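Local coordinates for protein nucleoporin nup120 (Schizosaccharomyces pombe, PDB 4GQ2) that serves as a structural component of the nuclear pore complex, within which nucleoporins can also dock transiently associated transport factors, at residues S234-S240 with M252-D256; L896-L901 with L922-K927. All blocks are in the same frame, centred on the assembly; numbering follows the deposited sequence.

Contact 1 of 2, residues S234-S240 with M252-D256; sequences SPNTIIS and MLSLD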
ATOM      1  N   SER A 234     -42.394 -25.910 -25.535  1.00 61.02           N
ATOM      2  CA  SER A 234     -43.721 -25.398 -25.889  1.00 59.51           C
ATOM      3  C   SER A 234     -43.727 -23.870 -26.057  1.00 64.87           C
ATOM      4  O   SER A 234     -42.895 -23.182 -25.469  1.00 66.44           O
ATOM      5  CB  SER A 234     -44.766 -25.848 -24.861  1.00 65.38           C
ATOM      6  OG  SER A 234     -44.660 -25.130 -23.645  1.00 70.88           O
ATOM      7  N   PRO A 235     -44.654 -23.333 -26.873  1.00 75.06           N
ATOM      8  CA  PRO A 235     -44.637 -21.884 -27.117  1.00 69.18           C
ATOM      9  C   PRO A 235     -44.911 -21.030 -25.875  1.00 62.89           C
ATOM     10  O   PRO A 235     -44.528 -19.860 -25.842  1.00 54.49           O
ATOM     11  CB  PRO A 235     -45.737 -21.691 -28.167  1.00 71.03           C
ATOM     12  CG  PRO A 235     -45.846 -23.015 -28.841  1.00 83.86           C
ATOM     13  CD  PRO A 235     -45.636 -24.012 -27.737  1.00 71.80           C
ATOM     14  N   ASN A 236     -45.553 -21.610 -24.862  1.00 61.56           N
ATOM     15  CA  ASN A 236     -45.816 -20.884 -23.620  1.00 72.42           C
ATOM     16  C   ASN A 236     -44.666 -20.943 -22.588  1.00 64.63           C
ATOM     17  O   ASN A 236     -44.770 -20.346 -21.506  1.00 51.93           O
ATOM     18  CB  ASN A 236     -47.162 -21.308 -23.006  1.00 76.53           C
ATOM     19  CG  ASN A 236     -47.187 -22.767 -22.585  1.00 83.72           C
ATOM     20  OD1 ASN A 236     -46.824 -23.660 -23.355  1.00 90.78           O
ATOM     21  ND2 ASN A 236     -47.630 -23.018 -21.356  1.00 64.72           N
ATOM     22  N   THR A 237     -43.582 -21.649 -22.935  1.00 47.31           N
ATOM     23  CA  THR A 237     -42.375 -21.718 -22.105  1.00 55.90           C
ATOM     24  C   THR A 237     -41.908 -20.317 -21.706  1.00 65.07           C
ATOM     25  O   THR A 237     -41.728 -19.444 -22.560  1.00 63.88           O
ATOM     26  CB  THR A 237     -41.212 -22.413 -22.843  1.00 62.32           C
ATOM     27  OG1 THR A 237     -41.661 -23.649 -23.406  1.00 61.49           O
ATOM     28  CG2 THR A 237     -40.050 -22.689 -21.888  1.00 69.36           C
ATOM     29  N   ILE A 238     -41.722 -20.108 -20.405  1.00 67.05           N
ATOM     30  CA  ILE A 238     -41.289 -18.813 -19.889  1.00 65.32           C
ATOM     31  C   ILE A 238     -39.808 -18.620 -20.199  1.00 64.26           C
ATOM     32  O   ILE A 238     -38.976 -19.463 -19.850  1.00 59.51           O
ATOM     33  CB  ILE A 238     -41.543 -18.677 -18.367  1.00 69.25           C
ATOM     34  CG1 ILE A 238     -42.978 -19.096 -17.996  1.00 60.61           C
ATOM     35  CG2 ILE A 238     -41.220 -17.263 -17.879  1.00 57.92           C
ATOM     36  CD1 ILE A 238     -44.074 -18.189 -18.519  1.00 59.42           C
ATOM     37  N   ILE A 239     -39.493 -17.522 -20.876  1.00 56.90           N
ATOM     38  CA  ILE A 239     -38.102 -17.197 -21.204  1.00 56.12           C
ATOM     39  C   ILE A 239     -37.590 -15.989 -20.417  1.00 48.66           C
ATOM     40  O   ILE A 239     -36.417 -15.640 -20.509  1.00 53.57           O
ATOM     41  CB  ILE A 239     -37.890 -16.991 -22.719  1.00 48.75           C
ATOM     42  CG1 ILE A 239     -38.759 -15.842 -23.241  1.00 56.75           C
ATOM     43  CG2 ILE A 239     -38.162 -18.290 -23.469  1.00 49.16           C
ATOM     44  CD1 ILE A 239     -38.236 -15.205 -24.512  1.00 69.05           C
ATOM     45  N   SER A 240     -38.485 -15.368 -19.648  1.00 49.08           N
ATOM     46  CA  SER A 240     -38.157 -14.231 -18.789  1.00 56.35           C
ATOM     47  C   SER A 240     -39.374 -13.881 -17.931  1.00 62.28           C
ATOM     48  O   SER A 240     -40.478 -13.723 -18.454  1.00 61.40           O
ATOM     49  CB  SER A 240     -37.745 -13.020 -19.635  1.00 67.23           C
ATOM     50  OG  SER A 240     -36.869 -12.161 -18.929  1.00 78.05           O
ATOM     51  N   MET A 252     -44.471 -11.973 -17.408  1.00 63.75           N
ATOM     52  CA  MET A 252     -43.742 -13.033 -18.092  1.00 50.19           C
ATOM     53  C   MET A 252     -43.669 -12.789 -19.591  1.00 52.01           C
ATOM     54  O   MET A 252     -44.580 -12.202 -20.185  1.00 52.29           O
ATOM     55  CB  MET A 252     -44.395 -14.390 -17.822  1.00 48.76           C
ATOM     56  CG  MET A 252     -44.790 -14.617 -16.369  1.00 59.44           C
ATOM     57  SD  MET A 252     -45.948 -15.980 -16.135  1.00 71.65           S
ATOM     58  CE  MET A 252     -47.389 -15.409 -17.030  1.00 69.95           C
ATOM     59  N   LEU A 253     -42.568 -13.237 -20.188  1.00 51.84           N
ATOM     60  CA  LEU A 253     -42.409 -13.278 -21.630  1.00 44.20           C
ATOM     61  C   LEU A 253     -42.254 -14.727 -22.074  1.00 55.06           C
ATOM     62  O   LEU A 253     -41.497 -15.494 -21.465  1.00 55.56           O
ATOM     63  CB  LEU A 253     -41.206 -12.442 -22.068  1.00 45.43           C
ATOM     64  CG  LEU A 253     -40.917 -12.345 -23.568  1.00 48.95           C
ATOM     65  CD1 LEU A 253     -42.136 -11.894 -24.363  1.00 55.79           C
ATOM     66  CD2 LEU A 253     -39.757 -11.397 -23.808  1.00 48.65           C
ATOM     67  N   SER A 254     -42.978 -15.098 -23.131  1.00 56.06           N
ATOM     68  CA  SER A 254     -43.018 -16.488 -23.601  1.00 61.09           C
ATOM     69  C   SER A 254     -42.072 -16.746 -24.772  1.00 54.20           C
ATOM     70  O   SER A 254     -41.585 -15.810 -25.399  1.00 64.38           O
ATOM     71  CB  SER A 254     -44.446 -16.876 -23.987  1.00 63.63           C
ATOM     72  OG  SER A 254     -44.903 -16.091 -25.073  1.00 77.06           O
ATOM     73  N   LEU A 255     -41.828 -18.024 -25.061  1.00 55.29           N
ATOM     74  CA  LEU A 255     -40.987 -18.426 -26.188  1.00 60.93           C
ATOM     75  C   LEU A 255     -41.549 -17.900 -27.512  1.00 63.78           C
ATOM     76  O   LEU A 255     -40.791 -17.606 -28.439  1.00 65.05           O
ATOM     77  CB  LEU A 255     -40.826 -19.954 -26.229  1.00 61.04           C
ATOM     78  CG  LEU A 255     -39.830 -20.574 -27.224  1.00 69.24           C
ATOM     79  CD1 LEU A 255     -38.383 -20.349 -26.797  1.00 66.59           C
ATOM     80  CD2 LEU A 255     -40.096 -22.061 -27.406  1.00 68.50           C
ATOM     81  N   ASP A 256     -42.874 -17.780 -27.592  1.00 56.01           N
ATOM     82  CA  ASP A 256     -43.523 -17.186 -28.763  1.00 58.95           C
ATOM     83  C   ASP A 256     -43.911 -15.709 -28.557  1.00 74.64           C
ATOM     84  O   ASP A 256     -44.996 -15.272 -28.951  1.00 88.28           O
ATOM     85  CB  ASP A 256     -44.700 -18.052 -29.267  1.00 56.04           C
ATOM     86  CG  ASP A 256     -45.909 -18.050 -28.327  1.00 63.40           C
ATOM     87  OD1 ASP A 256     -45.814 -17.587 -27.165  1.00 55.32           O
ATOM     88  OD2 ASP A 256     -46.979 -18.525 -28.767  1.00 71.20           O
TER
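Ile239 N donates to Leu253 O (2.9 Å) and Leu253 N to Ser240 O (2.8 Å), so two consecutive residues of the outermost strand face one leucine of its partner: a classic beta bulge in the first hairpin of a four-stranded antiparallel sheet of the beta-propeller domain. Beyond it, Leu255 N reaches Thr237 O at 2.9 Å in a bent bond, N-H...O 132°, and Asp256 N donates to Pro235 O on a lone pair.

The side chain of Ile239 lies against the backbone and side chains opposite. With chi1 at 60°, CG1 stands between its own N and carbonyl carbon and comes 3.3 Å from Leu253 O, while CD1 reaches on to Leu253 CG and CG2 meets Leu255 CD1, the two side chains crossing at roughly a right angle. Away from this apolar group, Ile238 CD1 touches the sulfur of Met252, whose side chain also packs on Leu262 in the next strand.

A type I turn from Ser234 to Thr237 presents the Pro235 carbonyl. Just past the other strand's end, Asp256 OD2 forms a salt bridge with Lys258, while OD1 takes a hydrogen bond from Ser254 OG, 2.7 Å long and nearly in line with the C-O bond.

Contact 2 of 2, residues L896-L901 with L922-K927; sequences LSCYYL and LADASK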
ATOM      1  N   LEU A 896       7.451  26.123  29.403  1.00 49.50           N
ATOM      2  CA  LEU A 896       8.682  25.408  29.075  1.00 50.72           C
ATOM      3  C   LEU A 896       8.885  24.283  30.070  1.00 42.88           C
ATOM      4  O   LEU A 896       9.068  23.132  29.675  1.00 47.23           O
ATOM      5  CB  LEU A 896       9.911  26.331  29.067  1.00 45.74           C
ATOM      6  CG  LEU A 896      10.907  26.200  27.897  1.00 54.72           C
ATOM      7  CD1 LEU A 896      12.303  26.678  28.280  1.00 47.77           C
ATOM      8  CD2 LEU A 896      10.974  24.790  27.321  1.00 55.68           C
ATOM      9  N   SER A 897       8.832  24.626  31.358  1.00 44.52           N
ATOM     10  CA  SER A 897       8.981  23.653  32.442  1.00 40.96           C
ATOM     11  C   SER A 897       7.956  22.534  32.350  1.00 43.64           C
ATOM     12  O   SER A 897       8.305  21.358  32.520  1.00 42.66           O
ATOM     13  CB  SER A 897       8.883  24.340  33.807  1.00 45.62           C
ATOM     14  OG  SER A 897      10.071  25.048  34.107  1.00 47.65           O
ATOM     15  N   CYS A 898       6.698  22.905  32.083  1.00 43.43           N
ATOM     16  CA  CYS A 898       5.607  21.934  31.907  1.00 46.59           C
ATOM     17  C   CYS A 898       5.939  20.915  30.819  1.00 44.35           C
ATOM     18  O   CYS A 898       5.728  19.712  30.993  1.00 41.12           O
ATOM     19  CB  CYS A 898       4.295  22.650  31.565  1.00 48.16           C
ATOM     20  SG  CYS A 898       3.524  23.515  32.956  1.00 49.84           S
ATOM     21  N   TYR A 899       6.466  21.421  29.705  1.00 45.87           N
ATOM     22  CA  TYR A 899       6.893  20.605  28.581  1.00 39.40           C
ATOM     23  C   TYR A 899       7.999  19.650  29.021  1.00 39.35           C
ATOM     24  O   TYR A 899       7.896  18.442  28.797  1.00 47.79           O
ATOM     25  CB  TYR A 899       7.329  21.508  27.413  1.00 39.75           C
ATOM     26  CG  TYR A 899       7.919  20.786  26.211  1.00 42.85           C
ATOM     27  CD1 TYR A 899       7.128  19.968  25.405  1.00 37.56           C
ATOM     28  CD2 TYR A 899       9.272  20.948  25.867  1.00 39.76           C
ATOM     29  CE1 TYR A 899       7.663  19.320  24.303  1.00 40.50           C
ATOM     30  CE2 TYR A 899       9.817  20.306  24.768  1.00 34.36           C
ATOM     31  CZ  TYR A 899       9.008  19.488  23.993  1.00 41.46           C
ATOM     32  OH  TYR A 899       9.531  18.838  22.900  1.00 38.27           O
ATOM     33  N   TYR A 900       9.034  20.180  29.673  1.00 38.27           N
ATOM     34  CA  TYR A 900      10.134  19.344  30.174  1.00 43.87           C
ATOM     35  C   TYR A 900       9.690  18.327  31.239  1.00 49.92           C
ATOM     36  O   TYR A 900      10.208  17.203  31.277  1.00 51.65           O
ATOM     37  CB  TYR A 900      11.301  20.197  30.682  1.00 41.19           C
ATOM     38  CG  TYR A 900      12.095  20.907  29.598  1.00 38.05           C
ATOM     39  CD1 TYR A 900      12.318  20.310  28.355  1.00 41.94           C
ATOM     40  CD2 TYR A 900      12.646  22.166  29.827  1.00 38.54           C
ATOM     41  CE1 TYR A 900      13.050  20.959  27.365  1.00 37.42           C
ATOM     42  CE2 TYR A 900      13.381  22.818  28.849  1.00 40.67           C
ATOM     43  CZ  TYR A 900      13.578  22.211  27.619  1.00 40.81           C
ATOM     44  OH  TYR A 900      14.304  22.858  26.650  1.00 42.24           O
ATOM     45  N   LEU A 901       8.734  18.721  32.089  1.00 46.49           N
ATOM     46  CA  LEU A 901       8.096  17.794  33.035  1.00 49.99           C
ATOM     47  C   LEU A 901       7.377  16.673  32.285  1.00 48.37           C
ATOM     48  O   LEU A 901       7.533  15.492  32.612  1.00 44.10           O
ATOM     49  CB  LEU A 901       7.087  18.515  33.937  1.00 46.96           C
ATOM     50  CG  LEU A 901       6.884  18.071  35.400  1.00 51.90           C
ATOM     51  CD1 LEU A 901       5.452  18.351  35.856  1.00 46.79           C
ATOM     52  CD2 LEU A 901       7.252  16.619  35.693  1.00 38.82           C
ATOM     53  N   LEU A 922      16.009  19.824  33.758  1.00 54.03           N
ATOM     54  CA  LEU A 922      15.731  20.917  32.845  1.00 48.24           C
ATOM     55  C   LEU A 922      14.436  21.625  33.223  1.00 43.33           C
ATOM     56  O   LEU A 922      14.383  22.854  33.192  1.00 49.79           O
ATOM     57  CB  LEU A 922      15.718  20.436  31.387  1.00 53.41           C
ATOM     58  CG  LEU A 922      17.049  20.618  30.640  1.00 62.52           C
ATOM     59  CD1 LEU A 922      17.110  19.770  29.374  1.00 58.38           C
ATOM     60  CD2 LEU A 922      17.301  22.089  30.317  1.00 48.46           C
ATOM     61  N   ALA A 923      13.412  20.859  33.603  1.00 41.88           N
ATOM     62  CA  ALA A 923      12.136  21.442  34.056  1.00 49.42           C
ATOM     63  C   ALA A 923      12.356  22.363  35.248  1.00 54.18           C
ATOM     64  O   ALA A 923      11.786  23.455  35.314  1.00 47.66           O
ATOM     65  CB  ALA A 923      11.129  20.355  34.401  1.00 41.78           C
ATOM     66  N   ASP A 924      13.202  21.912  36.175  1.00 63.89           N
ATOM     67  CA  ASP A 924      13.587  22.694  37.347  1.00 61.97           C
ATOM     68  C   ASP A 924      14.322  23.978  36.947  1.00 59.97           C
ATOM     69  O   ASP A 924      13.969  25.064  37.404  1.00 59.21           O
ATOM     70  CB  ASP A 924      14.457  21.848  38.280  1.00 58.57           C
ATOM     71  CG  ASP A 924      14.302  22.237  39.735  1.00 72.95           C
ATOM     72  OD1 ASP A 924      14.340  23.451  40.037  1.00 76.69           O
ATOM     73  OD2 ASP A 924      14.142  21.321  40.577  1.00 65.23           O
ATOM     74  N   ALA A 925      15.326  23.842  36.081  1.00 49.46           N
ATOM     75  CA  ALA A 925      16.092  24.983  35.576  1.00 45.57           C
ATOM     76  C   ALA A 925      15.269  25.987  34.745  1.00 50.69           C
ATOM     77  O   ALA A 925      15.659  27.151  34.623  1.00 57.79           O
ATOM     78  CB  ALA A 925      17.296  24.493  34.778  1.00 40.20           C
ATOM     79  N   SER A 926      14.135  25.546  34.193  1.00 52.18           N
ATOM     80  CA  SER A 926      13.370  26.346  33.214  1.00 55.55           C
ATOM     81  C   SER A 926      12.242  27.231  33.771  1.00 50.20           C
ATOM     82  O   SER A 926      11.603  27.966  33.011  1.00 50.25           O
ATOM     83  CB  SER A 926      12.805  25.440  32.106  1.00 60.66           C
ATOM     84  OG  SER A 926      13.838  24.905  31.296  1.00 54.84           O
ATOM     85  N   LYS A 927      11.990  27.153  35.078  1.00 52.19           N
ATOM     86  CA  LYS A 927      10.940  27.950  35.722  1.00 52.89           C
ATOM     87  C   LYS A 927      11.215  29.440  35.541  1.00 61.27           C
ATOM     88  O   LYS A 927      12.360  29.884  35.660  1.00 56.12           O
ATOM     89  CB  LYS A 927      10.824  27.616  37.213  1.00 51.81           C
ATOM     90  CG  LYS A 927      10.697  26.127  37.527  1.00 56.53           C
ATOM     91  CD  LYS A 927      10.187  25.864  38.939  1.00 55.60           C
ATOM     92  CE  LYS A 927      11.208  26.213  40.017  1.00 64.01           C
ATOM     93  NZ  LYS A 927      12.132  25.089  40.338  1.00 64.03           N
TER
HETATM   94  O   HOH W   1       8.997  27.299  32.249  1.00 52.72           O
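Two neighbouring helices of the C-terminal region, 895-909 and 913-925, meet where the second one ends, and Ser897 of the first is set against that end. The backbones come close here, with Ser897 CA and Ala923 CA 4.2 Å apart. The serine hydroxyl donates to Ala923 O over 2.6 Å, in the carbonyl plane and on a lone pair; chi1 of -76° puts OG beside its own backbone N and turns it to this acceptor. A water widens the polar link, accepting from Ser897 N and donating to Ser926 O, 2.8 Å each. Replacing Ser897 by alanine would probably leave the Ala923 carbonyl without its hydroxyl donor and the two helices without this direct link.

The small side chains of Ser897 and Ala923 are consistent with so close an approach, in an antiparallel helical hairpin in the HEAT-repeat region of Nup120. The methyl of Ala923 sits 3.5 Å from Ser897 O and 3.7 Å from Tyr900 CB, and its other neighbours include Ile938 of helix 932-949. Tyr900 leans over the second helix: Leu922 CB makes a CH-pi contact over one face of its ring, 4.2 Å from the centroid and 22° off the normal. At the ring edge Ser926 OG lies 3.2 Å from Tyr900 CE2, with its own hydrogen bond turned back to Leu922 O, which it meets from above the carbonyl plane. Lys927 brings CG to the Ser897 hydroxyl, then bends at chi3 and chi4 to carry NZ into a salt bridge with Asp924 OD1.

Overall arrangement
Contacts 1 and 2 lie on opposite sides of the chain's centre, their own centres about 87 Å apart, and share no secondary-structure element. Both are partly buried. Contact 1 joins adjacent strands of one hairpin in the beta-propeller domain; contact 2 joins two consecutive helices in the HEAT-repeat region. Their chemistry follows from this: the strands and the turn and loop beside them are tied by four main-chain bonds, with apolar branches packed alongside, whereas the helices, whose backbone bonding runs within each segment, are linked by a side-chain hydroxyl, a water and an aromatic face. Each contact has a salt bridge near a segment end, but in neither does it span the two segments.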